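Long-range contacts in mRNA-capping enzyme subunit alpha (Saccharomyces cerevisiae, PDB 3KYH), which catalyses the second step of mRNA capping, transferring GMP from GTP to the 5'-diphosphate end of RNA through a covalent enzyme-GMP intermediate: residues C[79-84]-C[128-133]; C[91-96]-C[108-113]; C[292-297]-C[328-333]; C[353-358]-C[372-377]. All coordinates share one frame; numbering follows the deposited sequence.

Overall arrangement
The four contacts fall into two pairs on opposite sides of the chain's centre. Contacts 1 and 2 lie within the catalytic domain, their centres about 7 Å apart. They share a sheet in which strands 76-84 and 91-96 are neighbours, and Phe81 N lies 2.7 Å from Phe94 O, a probable hydrogen bond. Contact 2 is nested inside the chain loop that contact 1 closes. Contacts 3 and 4, with centres about 11 Å apart, belong to the C-terminal OB domain and to one antiparallel sheet. The centres of contacts 1 and 3 are about 49 Å apart. Contact 1 comes nearest the catalytic centre: the side chains of Asp132 and the GMP-accepting Lys72 are about 11 Å apart.

Contact 1: residues C[79-84]-C[128-133]; sequences LMFIVI and GTLLDG
Leu79 meets strand 129-133 through its side chain, which crosses that of Asp132 at about a right angle and sets CD2 3.6 Å from CG of Leu130. Met80 follows with the firmest backbone link of this antiparallel pairing: its N donates to Leu131 O at 2.9 Å, with 165° at the hydrogen. The return bond, from Leu131 N to Met80 O, is weak at 3.4 Å. The two side chains lie side by side and point the same way, Met80 CB against Leu131 CD2. Phe81 turns to the other face of the sheet. With CG anti to the backbone N (chi1 -174°), its ring comes to CD1 of Leu130, 3.7 Å from Phe81 CD1, while Val83 CG2 stands 3.6 Å above the ring plane near the rim. Leu28, Val32 and Leu35 of helix 23-35 also pack on the Phe81 side chain. Ile82 resumes the hydrogen-bonded pairing with Thr129, but both bonds are weak, Ile82 N to Thr129 O being 3.3 Å long. Thr129 OG1 has its own partner in the N of Asn159. At the far end Val83 CG1 lies 3.8 Å from Gly128 N, just before the paired strand begins. The residues are almost all buried, and apolar side chains cover both faces of this part of the catalytic-domain sheet. The charged exception is Asp132, whose OD2 forms a salt bridge with Arg77. The pairing thus combines hydrocarbon packing with a ladder in which one bond is short and the others weak, and the salt bridge with Arg77 of the same sheet would be expected to offset the charge of the buried carboxylate.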
loop_
_atom_site.group_PDB
_atom_site.type_symbol
_atom_site.label_atom_id
_atom_site.label_comp_id
_atom_site.label_asym_id
_atom_site.label_seq_id
_atom_site.Cartn_x
_atom_site.Cartn_y
_atom_site.Cartn_z
ATOM N N LEU C 79 -9.894 -40.859 20.292
ATOM C CA LEU C 79 -10.857 -41.995 20.130
ATOM C C LEU C 79 -10.375 -42.883 19.041
ATOM O O LEU C 79 -9.449 -42.481 18.299
ATOM C CB LEU C 79 -12.348 -41.678 19.880
ATOM C CG LEU C 79 -13.248 -41.915 21.099
ATOM C CD1 LEU C 79 -13.807 -40.649 21.679
ATOM C CD2 LEU C 79 -14.380 -42.763 20.760
ATOM N N MET C 80 -10.951 -44.089 19.017
ATOM C CA MET C 80 -10.785 -44.965 17.851
ATOM C C MET C 80 -12.046 -44.978 16.992
ATOM O O MET C 80 -13.170 -45.132 17.517
ATOM C CB MET C 80 -10.396 -46.395 18.250
ATOM C CG MET C 80 -10.204 -47.331 17.055
ATOM S SD MET C 80 -8.608 -47.050 16.276
ATOM C CE MET C 80 -7.749 -48.573 16.698
ATOM N N PHE C 81 -11.858 -44.827 15.684
ATOM C CA PHE C 81 -12.966 -44.955 14.731
ATOM C C PHE C 81 -12.665 -45.961 13.639
ATOM O O PHE C 81 -11.716 -45.775 12.872
ATOM C CB PHE C 81 -13.295 -43.599 14.105
ATOM C CG PHE C 81 -14.520 -43.596 13.225
ATOM C CD1 PHE C 81 -15.650 -44.360 13.540
ATOM C CD2 PHE C 81 -14.577 -42.714 12.138
ATOM C CE1 PHE C 81 -16.793 -44.286 12.751
ATOM C CE2 PHE C 81 -15.714 -42.622 11.336
ATOM C CZ PHE C 81 -16.829 -43.416 11.647
ATOM N N ILE C 82 -13.450 -47.038 13.592
ATOM C CA ILE C 82 -13.247 -48.056 12.540
ATOM C C ILE C 82 -14.456 -48.382 11.678
ATOM O O ILE C 82 -15.486 -48.888 12.171
ATOM C CB ILE C 82 -12.461 -49.336 12.980
ATOM C CG1 ILE C 82 -12.736 -49.722 14.442
ATOM C CG2 ILE C 82 -10.963 -49.089 12.860
ATOM C CD1 ILE C 82 -14.010 -50.441 14.672
ATOM N N VAL C 83 -14.283 -48.039 10.392
ATOM C CA VAL C 83 -15.286 -48.155 9.319
ATOM C C VAL C 83 -14.639 -48.499 7.951
ATOM O O VAL C 83 -13.475 -48.144 7.704
ATOM C CB VAL C 83 -16.158 -46.868 9.208
ATOM C CG1 VAL C 83 -17.179 -46.780 10.330
ATOM C CG2 VAL C 83 -15.290 -45.618 9.186
ATOM N N ILE C 84 -15.429 -49.125 7.064
ATOM C CA ILE C 84 -14.980 -49.786 5.812
ATOM C C ILE C 84 -15.514 -49.022 4.593
ATOM O O ILE C 84 -16.666 -49.241 4.171
ATOM C CB ILE C 84 -15.537 -51.245 5.741
ATOM C CG1 ILE C 84 -15.996 -51.745 7.124
ATOM C CG2 ILE C 84 -14.566 -52.187 5.004
ATOM C CD1 ILE C 84 -16.958 -52.910 7.095
ATOM N N GLY C 128 -18.930 -49.793 11.929
ATOM C CA GLY C 128 -19.597 -48.936 12.910
ATOM C C GLY C 128 -19.164 -49.247 14.335
ATOM O O GLY C 128 -19.933 -49.818 15.128
ATOM N N THR C 129 -17.925 -48.889 14.663
ATOM C CA THR C 129 -17.398 -49.172 16.001
ATOM C C THR C 129 -16.598 -48.010 16.622
ATOM O O THR C 129 -15.485 -47.690 16.168
ATOM C CB THR C 129 -16.670 -50.544 16.022
ATOM O OG1 THR C 129 -17.583 -51.581 15.624
ATOM C CG2 THR C 129 -16.077 -50.865 17.390
ATOM N N LEU C 130 -17.194 -47.382 17.641
ATOM C CA LEU C 130 -16.612 -46.217 18.350
ATOM C C LEU C 130 -16.278 -46.444 19.844
ATOM O O LEU C 130 -17.154 -46.625 20.719
ATOM C CB LEU C 130 -17.424 -44.923 18.103
ATOM C CG LEU C 130 -16.733 -43.546 18.154
ATOM C CD1 LEU C 130 -15.614 -43.375 17.119
ATOM C CD2 LEU C 130 -17.738 -42.401 18.001
ATOM N N LEU C 131 -14.971 -46.390 20.094
ATOM C CA LEU C 131 -14.355 -46.784 21.367
ATOM C C LEU C 131 -13.340 -45.742 21.838
ATOM O O LEU C 131 -12.385 -45.403 21.112
ATOM C CB LEU C 131 -13.698 -48.170 21.253
ATOM C CG LEU C 131 -12.744 -48.533 20.105
ATOM C CD1 LEU C 131 -12.707 -50.048 20.000
ATOM C CD2 LEU C 131 -13.206 -47.988 18.768
ATOM N N ASP C 132 -13.584 -45.239 23.049
ATOM C CA ASP C 132 -12.875 -44.091 23.613
ATOM C C ASP C 132 -11.595 -44.417 24.366
ATOM O O ASP C 132 -11.626 -45.107 25.398
ATOM C CB ASP C 132 -13.834 -43.267 24.482
ATOM C CG ASP C 132 -13.227 -41.958 24.944
ATOM O OD1 ASP C 132 -12.398 -41.372 24.215
ATOM O OD2 ASP C 132 -13.562 -41.531 26.062
ATOM N N GLY C 133 -10.487 -43.849 23.887
ATOM C CA GLY C 133 -9.167 -44.242 24.397
ATOM C C GLY C 133 -8.072 -43.287 24.860
ATOM O O GLY C 133 -8.116 -42.069 24.611
#

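Contact 2: residues C[91-96]-C[108-113]; sequences QGCFMI and FRFPRL
Gln91 and Phe110 bring their side chains together at about a right angle, with the amide plane turned 72° from the ring plane. Gln91 CG is anti to the backbone N (chi1 -158°) and the chain runs extended beyond it, which carries the amide to the backbone of residues 108-110. There its CD lies 3.6 Å from Phe110 O, and the amide end sits among the backbone atoms of Phe108 and Phe110. An alanine in place of Gln91 would probably leave the backbone of Phe108 and Phe110 without this amide beside it and open a gap against Phe110 CB. Cys93 approaches the second aromatic differently. Its SG sits 3.3 Å from Phe108 CD2 and 4.5 Å from the ring centroid, 61° off the ring normal, an oblique sulfur-aromatic contact. The same sulfur is 4.3 Å from Phe110 CE1, and thus touches both rings. Within the loop, Phe108 CB stands 3.5 Å above one face of the Phe110 ring, offset toward the rim, so the two phenylalanines pack on each other as well as on the strand. Beyond the contact, Phe110 packs on Met80 and Ile82 of the neighbouring strand and meets Phe179 of helix 168-189 edge-to-face. The Cys sulfur-aromatic contact thus helps join the loop after strand 102-105 to the catalytic-domain sheet, with helix 168-189 packing on the same Phe110.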
loop_
_atom_site.group_PDB
_atom_site.type_symbol
_atom_site.label_atom_id
_atom_site.label_comp_id
_atom_site.label_asym_id
_atom_site.label_seq_id
_atom_site.Cartn_x
_atom_site.Cartn_y
_atom_site.Cartn_z
ATOM N N GLN C 91 -11.152 -51.523 5.026
ATOM C CA GLN C 91 -11.274 -51.069 6.424
ATOM C C GLN C 91 -10.327 -49.927 6.829
ATOM O O GLN C 91 -9.143 -49.889 6.452
ATOM C CB GLN C 91 -11.173 -52.236 7.414
ATOM C CG GLN C 91 -11.800 -51.950 8.798
ATOM C CD GLN C 91 -11.502 -53.032 9.833
ATOM O OE1 GLN C 91 -12.268 -53.219 10.787
ATOM N NE2 GLN C 91 -10.382 -53.743 9.659
ATOM N N GLY C 92 -10.860 -49.020 7.641
ATOM C CA GLY C 92 -10.125 -47.828 8.030
ATOM C C GLY C 92 -9.895 -47.669 9.517
ATOM O O GLY C 92 -10.818 -47.819 10.317
ATOM N N CYS C 93 -8.663 -47.284 9.842
ATOM C CA CYS C 93 -8.197 -47.115 11.213
ATOM C C CYS C 93 -7.995 -45.637 11.525
ATOM O O CYS C 93 -7.024 -45.029 11.045
ATOM C CB CYS C 93 -6.897 -47.901 11.410
ATOM S SG CYS C 93 -6.488 -48.055 13.141
ATOM N N PHE C 94 -8.924 -45.077 12.305
ATOM C CA PHE C 94 -9.029 -43.619 12.496
ATOM C C PHE C 94 -9.019 -43.113 13.944
ATOM O O PHE C 94 -9.496 -43.797 14.862
ATOM C CB PHE C 94 -10.231 -43.056 11.727
ATOM C CG PHE C 94 -10.029 -42.972 10.228
ATOM C CD1 PHE C 94 -9.791 -44.121 9.456
ATOM C CD2 PHE C 94 -10.153 -41.739 9.575
ATOM C CE1 PHE C 94 -9.610 -44.026 8.072
ATOM C CE2 PHE C 94 -10.008 -41.637 8.182
ATOM C CZ PHE C 94 -9.744 -42.775 7.433
ATOM N N MET C 95 -8.499 -41.890 14.116
ATOM C CA MET C 95 -8.181 -41.314 15.434
ATOM C C MET C 95 -8.699 -39.889 15.644
ATOM O O MET C 95 -8.355 -38.993 14.885
ATOM C CB MET C 95 -6.660 -41.331 15.650
ATOM C CG MET C 95 -6.019 -42.702 15.826
ATOM S SD MET C 95 -6.761 -43.736 17.119
ATOM C CE MET C 95 -5.278 -44.515 17.832
ATOM N N ILE C 96 -9.461 -39.678 16.715
ATOM C CA ILE C 96 -10.099 -38.380 16.989
ATOM C C ILE C 96 -9.589 -37.663 18.266
ATOM O O ILE C 96 -9.959 -38.020 19.402
ATOM C CB ILE C 96 -11.665 -38.490 16.901
ATOM C CG1 ILE C 96 -12.266 -39.224 18.105
ATOM C CG2 ILE C 96 -12.081 -39.216 15.604
ATOM C CD1 ILE C 96 -13.759 -39.476 18.023
ATOM N N PHE C 108 -4.740 -52.808 10.207
ATOM C CA PHE C 108 -5.469 -53.415 11.315
ATOM C C PHE C 108 -6.681 -54.194 10.800
ATOM O O PHE C 108 -7.489 -53.685 10.014
ATOM C CB PHE C 108 -5.915 -52.372 12.352
ATOM C CG PHE C 108 -4.837 -51.934 13.328
ATOM C CD1 PHE C 108 -4.355 -52.797 14.318
ATOM C CD2 PHE C 108 -4.376 -50.616 13.320
ATOM C CE1 PHE C 108 -3.390 -52.365 15.243
ATOM C CE2 PHE C 108 -3.425 -50.169 14.242
ATOM C CZ PHE C 108 -2.931 -51.049 15.208
ATOM N N ARG C 109 -6.806 -55.430 11.270
ATOM C CA ARG C 109 -7.899 -56.295 10.858
ATOM C C ARG C 109 -8.904 -56.520 11.990
ATOM O O ARG C 109 -8.836 -57.520 12.723
ATOM C CB ARG C 109 -7.343 -57.609 10.289
ATOM C CG ARG C 109 -6.736 -57.485 8.875
ATOM C CD ARG C 109 -5.267 -57.038 8.865
ATOM N NE ARG C 109 -4.808 -56.733 7.509
ATOM C CZ ARG C 109 -3.550 -56.845 7.082
ATOM N NH1 ARG C 109 -2.579 -57.287 7.887
ATOM N NH2 ARG C 109 -3.263 -56.539 5.822
ATOM N N PHE C 110 -9.818 -55.562 12.129
ATOM C CA PHE C 110 -10.851 -55.634 13.158
ATOM C C PHE C 110 -12.078 -56.402 12.635
ATOM O O PHE C 110 -12.676 -55.973 11.643
ATOM C CB PHE C 110 -11.170 -54.248 13.726
ATOM C CG PHE C 110 -9.956 -53.514 14.301
ATOM C CD1 PHE C 110 -9.846 -52.125 14.171
ATOM C CD2 PHE C 110 -8.929 -54.208 14.981
ATOM C CE1 PHE C 110 -8.720 -51.448 14.662
ATOM C CE2 PHE C 110 -7.802 -53.530 15.515
ATOM C CZ PHE C 110 -7.701 -52.150 15.353
ATOM N N PRO C 111 -12.414 -57.560 13.266
ATOM C CA PRO C 111 -13.318 -58.624 12.781
ATOM C C PRO C 111 -14.654 -58.894 13.500
ATOM O O PRO C 111 -15.446 -57.967 13.711
ATOM C CB PRO C 111 -12.441 -59.880 12.926
ATOM C CG PRO C 111 -11.329 -59.490 13.856
ATOM C CD PRO C 111 -11.583 -58.100 14.350
ATOM N N ARG C 112 -14.933 -60.187 13.708
ATOM C CA ARG C 112 -15.873 -60.703 14.705
ATOM C C ARG C 112 -15.508 -62.175 14.978
ATOM O O ARG C 112 -14.358 -62.603 14.773
ATOM C CB ARG C 112 -17.297 -60.662 14.168
ATOM C CG ARG C 112 -18.077 -59.393 14.367
ATOM C CD ARG C 112 -18.637 -59.032 12.988
ATOM N NE ARG C 112 -19.942 -58.371 13.013
ATOM C CZ ARG C 112 -20.326 -57.422 12.164
ATOM N NH1 ARG C 112 -19.487 -56.999 11.219
ATOM N NH2 ARG C 112 -21.551 -56.886 12.279
ATOM N N LEU C 113 -16.483 -62.928 15.496
ATOM C CA LEU C 113 -16.497 -64.386 15.386
ATOM C C LEU C 113 -17.947 -64.845 15.629
ATOM O O LEU C 113 -18.256 -65.314 16.732
ATOM C CB LEU C 113 -15.495 -65.073 16.336
ATOM C CG LEU C 113 -14.823 -66.360 15.830
ATOM C CD1 LEU C 113 -13.351 -66.055 15.588
ATOM C CD2 LEU C 113 -14.940 -67.535 16.818
#

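Contact 3: residues C[292-297]-C[328-333]; sequences FSLYVW and KFAELS
Tyr295 presents one face of its ring to Lys328, whose CB stands 3.5 Å above the centre, only 7° off the ring normal, a clear CH-pi contact. Lys328 CG continues over the same ring near CZ. Two other rings meet their partners obliquely: Phe292 CD2 lies 3.4 Å from Leu332 CB, the side chains crossing at about a right angle, and Phe329 CE2 is 3.9 Å from Val296 CG2. An alanine in place of Tyr295 would remove the ring and would probably leave Lys328 CB and CG without the face they lie on, freeing the lysine chain to turn. Between these rings Leu294 carries the backbone pairing. Its N donates to Ala330 O at 3.1 Å, nearly along the C=O axis, and its O accepts a weak bond of 3.3 Å from Phe329 N. Leu294 CD2 also packs 3.9 Å from Leu332 CB. Tyr295 pairs with Lys328 while Leu294 faces both Phe329 and Ala330; this extra residue, with Phe329 at phi -116° and psi -41°, is consistent with a classic beta bulge. Beyond the ring, Lys328 NZ makes a 2.9 Å salt bridge with Glu331 OE1, meeting it on the syn side. Ser293 OG is held by Ile263 O in strand 259-263, the next strand inward. Within this chain strand 326-331 is the outermost strand on its side of the OB-domain sheet. The ladder is irregular, one bond good and one weak, and side chains add to it: apolar contacts around Leu294, and by Tyr295 a lysine whose aliphatic part covers the ring while its ammonium pairs with a carboxylate.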
loop_
_atom_site.group_PDB
_atom_site.type_symbol
_atom_site.label_atom_id
_atom_site.label_comp_id
_atom_site.label_asym_id
_atom_site.label_seq_id
_atom_site.Cartn_x
_atom_site.Cartn_y
_atom_site.Cartn_z
ATOM N N PHE C 292 5.894 -10.216 51.788
ATOM C CA PHE C 292 5.789 -10.575 50.359
ATOM C C PHE C 292 4.368 -10.815 49.860
ATOM O O PHE C 292 3.882 -11.955 49.806
ATOM C CB PHE C 292 6.794 -11.654 49.864
ATOM C CG PHE C 292 7.196 -12.703 50.881
ATOM C CD1 PHE C 292 7.994 -12.375 51.984
ATOM C CD2 PHE C 292 6.923 -14.049 50.646
ATOM C CE1 PHE C 292 8.415 -13.355 52.896
ATOM C CE2 PHE C 292 7.352 -15.045 51.537
ATOM C CZ PHE C 292 8.086 -14.688 52.673
ATOM N N SER C 293 3.733 -9.700 49.495
ATOM C CA SER C 293 2.342 -9.634 48.997
ATOM C C SER C 293 2.172 -10.039 47.538
ATOM O O SER C 293 2.888 -9.556 46.657
ATOM C CB SER C 293 1.787 -8.220 49.167
ATOM O OG SER C 293 2.739 -7.274 48.712
ATOM N N LEU C 294 1.168 -10.867 47.283
ATOM C CA LEU C 294 0.997 -11.466 45.971
ATOM C C LEU C 294 -0.210 -10.872 45.205
ATOM O O LEU C 294 -1.365 -11.050 45.597
ATOM C CB LEU C 294 1.055 -13.015 46.076
ATOM C CG LEU C 294 1.160 -13.871 47.371
ATOM C CD1 LEU C 294 1.176 -15.356 47.094
ATOM C CD2 LEU C 294 2.389 -13.614 48.251
ATOM N N TYR C 295 0.083 -10.111 44.146
ATOM C CA TYR C 295 -0.925 -9.366 43.364
ATOM C C TYR C 295 -1.313 -10.012 42.017
ATOM O O TYR C 295 -0.494 -10.674 41.375
ATOM C CB TYR C 295 -0.469 -7.923 43.085
ATOM C CG TYR C 295 -0.045 -7.031 44.259
ATOM C CD1 TYR C 295 1.058 -7.366 45.066
ATOM C CD2 TYR C 295 -0.667 -5.793 44.485
ATOM C CE1 TYR C 295 1.468 -6.542 46.106
ATOM C CE2 TYR C 295 -0.249 -4.951 45.525
ATOM C CZ TYR C 295 0.824 -5.330 46.338
ATOM O OH TYR C 295 1.260 -4.518 47.386
ATOM N N VAL C 296 -2.544 -9.748 41.571
ATOM C CA VAL C 296 -3.131 -10.354 40.364
ATOM C C VAL C 296 -3.555 -9.338 39.296
ATOM O O VAL C 296 -4.377 -8.445 39.551
ATOM C CB VAL C 296 -4.329 -11.291 40.704
ATOM C CG1 VAL C 296 -3.873 -12.460 41.597
ATOM C CG2 VAL C 296 -5.501 -10.519 41.336
ATOM N N TRP C 297 -3.020 -9.504 38.088
ATOM C CA TRP C 297 -3.218 -8.514 37.026
ATOM C C TRP C 297 -4.637 -8.477 36.459
ATOM O O TRP C 297 -5.200 -9.512 36.110
ATOM C CB TRP C 297 -2.111 -8.570 35.954
ATOM C CG TRP C 297 -2.390 -9.399 34.725
ATOM C CD1 TRP C 297 -2.411 -10.767 34.643
ATOM C CD2 TRP C 297 -2.658 -8.913 33.395
ATOM N NE1 TRP C 297 -2.679 -11.162 33.350
ATOM C CE2 TRP C 297 -2.841 -10.049 32.564
ATOM C CE3 TRP C 297 -2.767 -7.632 32.829
ATOM C CZ2 TRP C 297 -3.138 -9.942 31.194
ATOM C CZ3 TRP C 297 -3.039 -7.530 31.468
ATOM C CH2 TRP C 297 -3.230 -8.680 30.667
ATOM N N LYS C 328 -3.622 -7.174 45.787
ATOM C CA LYS C 328 -3.108 -8.398 46.406
ATOM C C LYS C 328 -4.119 -9.054 47.330
ATOM O O LYS C 328 -4.957 -8.356 47.908
ATOM C CB LYS C 328 -1.833 -8.081 47.210
ATOM C CG LYS C 328 -1.949 -7.041 48.373
ATOM C CD LYS C 328 -1.838 -7.685 49.771
ATOM C CE LYS C 328 -1.362 -6.677 50.827
ATOM N NZ LYS C 328 -0.590 -7.320 51.941
ATOM N N PHE C 329 -4.052 -10.380 47.472
ATOM C CA PHE C 329 -4.709 -11.014 48.621
ATOM C C PHE C 329 -3.851 -11.745 49.650
ATOM O O PHE C 329 -4.096 -11.629 50.857
ATOM C CB PHE C 329 -6.039 -11.750 48.377
ATOM C CG PHE C 329 -6.379 -12.057 46.945
ATOM C CD1 PHE C 329 -6.593 -13.387 46.562
ATOM C CD2 PHE C 329 -6.693 -11.036 46.045
ATOM C CE1 PHE C 329 -7.006 -13.701 45.276
ATOM C CE2 PHE C 329 -7.130 -11.336 44.761
ATOM C CZ PHE C 329 -7.284 -12.671 44.375
ATOM N N ALA C 330 -2.854 -12.492 49.209
ATOM C CA ALA C 330 -2.191 -13.348 50.186
ATOM C C ALA C 330 -0.745 -13.020 50.504
ATOM O O ALA C 330 -0.062 -12.324 49.745
ATOM C CB ALA C 330 -2.362 -14.830 49.840
ATOM N N GLU C 331 -0.346 -13.462 51.693
ATOM C CA GLU C 331 1.047 -13.520 52.122
ATOM C C GLU C 331 1.545 -14.962 51.934
ATOM O O GLU C 331 0.790 -15.931 52.153
ATOM C CB GLU C 331 1.166 -13.052 53.583
ATOM C CG GLU C 331 1.259 -11.503 53.863
ATOM C CD GLU C 331 0.412 -10.576 52.966
ATOM O OE1 GLU C 331 -0.409 -9.793 53.491
ATOM O OE2 GLU C 331 0.614 -10.578 51.736
ATOM N N LEU C 332 2.776 -15.093 51.439
ATOM C CA LEU C 332 3.351 -16.408 51.162
ATOM C C LEU C 332 3.781 -17.095 52.457
ATOM O O LEU C 332 2.984 -17.163 53.382
ATOM C CB LEU C 332 4.470 -16.321 50.114
ATOM C CG LEU C 332 4.940 -17.620 49.430
ATOM C CD1 LEU C 332 3.966 -18.041 48.330
ATOM C CD2 LEU C 332 6.366 -17.493 48.870
ATOM N N SER C 333 5.011 -17.601 52.529
ATOM C CA SER C 333 5.543 -18.327 53.701
ATOM C C SER C 333 6.920 -18.922 53.420
ATOM O O SER C 333 7.072 -19.948 52.738
ATOM C CB SER C 333 4.594 -19.412 54.258
ATOM O OG SER C 333 4.094 -20.266 53.239
#

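Contact 4: residues C[353-358]-C[372-377]; sequences IVECAK and DDKLNG
Ile353, on strand 352-356 of the OB-family C-terminal domain, turns its side chain to the loop 372-377 that leads from strand 367-370 to helix 380-392. Van der Waals contact with the loop backbone comes first, since no hydrogen bond links the two segments. Ile353 CD1, at the end of the longer branch, lies 3.3 Å from Leu375 O. In the same branch CG1 is 3.4 Å from Asn376 O, and the O atoms of these two successive loop residues both lie against CG1 and CD1. Its other branch, CG2, faces Asn376 O and Gly377 CA, the latter 4.0 Å away. Ile353 gives the largest single share of the surface buried here, and the loop meets it with backbone more than with side chains. Electrostatics form the second group. Glu355 and Lys374 point toward each other's segment, yet Glu355 OE2 stays 4.8 Å from Lys374 NZ, too far for a salt bridge; the opposite charges would still be expected to attract. Each has a closer mate: Glu355 OE2 forms a salt bridge with Arg371, just before the loop, and Lys374 turns to its neighbour Asp373. The third group lies outside the chain. Another protein of the assembly packs on the loop, with an aromatic side chain against Asp372, a basic one against Asp373 and its backbone against Leu375. The loop therefore lies between the sheet and a partner protein. Within it, Lys374 NZ meets Asp373 OD2 at 2.8 Å, on the syn side and 27° out of the carboxylate plane.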
loop_
_atom_site.group_PDB
_atom_site.type_symbol
_atom_site.label_atom_id
_atom_site.label_comp_id
_atom_site.label_asym_id
_atom_site.label_seq_id
_atom_site.Cartn_x
_atom_site.Cartn_y
_atom_site.Cartn_z
ATOM N N ILE C 353 7.408 -13.541 39.515
ATOM C CA ILE C 353 6.211 -14.402 39.571
ATOM C C ILE C 353 6.428 -15.818 40.171
ATOM O O ILE C 353 7.403 -16.500 39.820
ATOM C CB ILE C 353 5.498 -14.484 38.200
ATOM C CG1 ILE C 353 5.827 -13.280 37.305
ATOM C CG2 ILE C 353 3.995 -14.616 38.412
ATOM C CD1 ILE C 353 5.143 -11.953 37.660
ATOM N N VAL C 354 5.496 -16.257 41.034
ATOM C CA VAL C 354 5.639 -17.460 41.899
ATOM C C VAL C 354 4.395 -18.390 41.820
ATOM O O VAL C 354 3.260 -17.897 41.697
ATOM C CB VAL C 354 5.910 -17.046 43.400
ATOM C CG1 VAL C 354 6.590 -18.149 44.207
ATOM C CG2 VAL C 354 6.767 -15.772 43.522
ATOM N N GLU C 355 4.592 -19.713 41.916
ATOM C CA GLU C 355 3.495 -20.676 41.668
ATOM C C GLU C 355 3.255 -21.778 42.719
ATOM O O GLU C 355 4.013 -22.749 42.827
ATOM C CB GLU C 355 3.590 -21.253 40.251
ATOM C CG GLU C 355 2.205 -21.456 39.643
ATOM C CD GLU C 355 2.169 -22.201 38.318
ATOM O OE1 GLU C 355 1.176 -22.945 38.118
ATOM O OE2 GLU C 355 3.096 -22.041 37.486
ATOM N N CYS C 356 2.158 -21.636 43.459
ATOM C CA CYS C 356 2.012 -22.303 44.767
ATOM C C CYS C 356 0.640 -22.835 45.192
ATOM O O CYS C 356 -0.356 -22.106 45.284
ATOM C CB CYS C 356 2.579 -21.430 45.902
ATOM S SG CYS C 356 1.938 -19.746 45.968
ATOM N N ALA C 357 0.662 -24.125 45.501
ATOM C CA ALA C 357 -0.434 -24.836 46.129
ATOM C C ALA C 357 -0.569 -24.508 47.624
ATOM O O ALA C 357 0.433 -24.530 48.363
ATOM C CB ALA C 357 -0.218 -26.330 45.945
ATOM N N LYS C 358 -1.808 -24.232 48.045
ATOM C CA LYS C 358 -2.153 -24.038 49.453
ATOM C C LYS C 358 -2.227 -25.363 50.212
ATOM O O LYS C 358 -3.259 -26.039 50.212
ATOM C CB LYS C 358 -3.446 -23.220 49.617
ATOM C CG LYS C 358 -4.089 -23.255 51.012
ATOM C CD LYS C 358 -5.602 -23.211 50.855
ATOM C CE LYS C 358 -6.356 -23.546 52.133
ATOM N NZ LYS C 358 -6.402 -22.431 53.134
ATOM N N ASP C 372 9.558 -17.726 35.437
ATOM C CA ASP C 372 10.297 -16.709 34.647
ATOM C C ASP C 372 9.679 -16.576 33.258
ATOM O O ASP C 372 9.452 -15.468 32.750
ATOM C CB ASP C 372 11.817 -17.024 34.527
ATOM C CG ASP C 372 12.224 -18.447 35.016
ATOM O OD1 ASP C 372 13.231 -18.581 35.774
ATOM O OD2 ASP C 372 11.561 -19.451 34.660
ATOM N N ASP C 373 9.350 -17.751 32.720
ATOM C CA ASP C 373 8.819 -17.987 31.389
ATOM C C ASP C 373 7.386 -17.489 31.202
ATOM O O ASP C 373 6.733 -17.769 30.175
ATOM C CB ASP C 373 8.964 -19.490 31.057
ATOM C CG ASP C 373 7.946 -20.374 31.773
ATOM O OD1 ASP C 373 8.282 -20.885 32.864
ATOM O OD2 ASP C 373 6.827 -20.588 31.236
ATOM N N LYS C 374 6.905 -16.768 32.214
ATOM C CA LYS C 374 5.576 -16.151 32.197
ATOM C C LYS C 374 5.654 -14.691 32.634
ATOM O O LYS C 374 6.230 -14.384 33.681
ATOM C CB LYS C 374 4.594 -16.918 33.097
ATOM C CG LYS C 374 3.977 -18.174 32.503
ATOM C CD LYS C 374 3.454 -19.024 33.646
ATOM C CE LYS C 374 3.436 -20.513 33.284
ATOM N NZ LYS C 374 4.819 -21.097 33.128
ATOM N N LEU C 375 5.051 -13.813 31.832
ATOM C CA LEU C 375 5.010 -12.375 32.110
ATOM C C LEU C 375 4.444 -12.003 33.499
ATOM O O LEU C 375 5.230 -11.679 34.406
ATOM C CB LEU C 375 4.324 -11.622 30.967
ATOM C CG LEU C 375 3.765 -10.223 31.202
ATOM C CD1 LEU C 375 4.830 -9.296 31.702
ATOM C CD2 LEU C 375 3.138 -9.700 29.904
ATOM N N ASN C 376 3.116 -12.010 33.653
ATOM C CA ASN C 376 2.493 -11.591 34.913
ATOM C C ASN C 376 2.035 -12.763 35.758
ATOM O O ASN C 376 2.767 -13.749 35.854
ATOM C CB ASN C 376 1.429 -10.482 34.757
ATOM C CG ASN C 376 0.588 -10.604 33.497
ATOM O OD1 ASN C 376 0.077 -11.666 33.168
ATOM N ND2 ASN C 376 0.408 -9.488 32.805
ATOM N N GLY C 377 0.847 -12.654 36.356
ATOM C CA GLY C 377 0.319 -13.653 37.291
ATOM C C GLY C 377 -0.909 -14.413 36.825
ATOM O O GLY C 377 -0.901 -15.643 36.803
#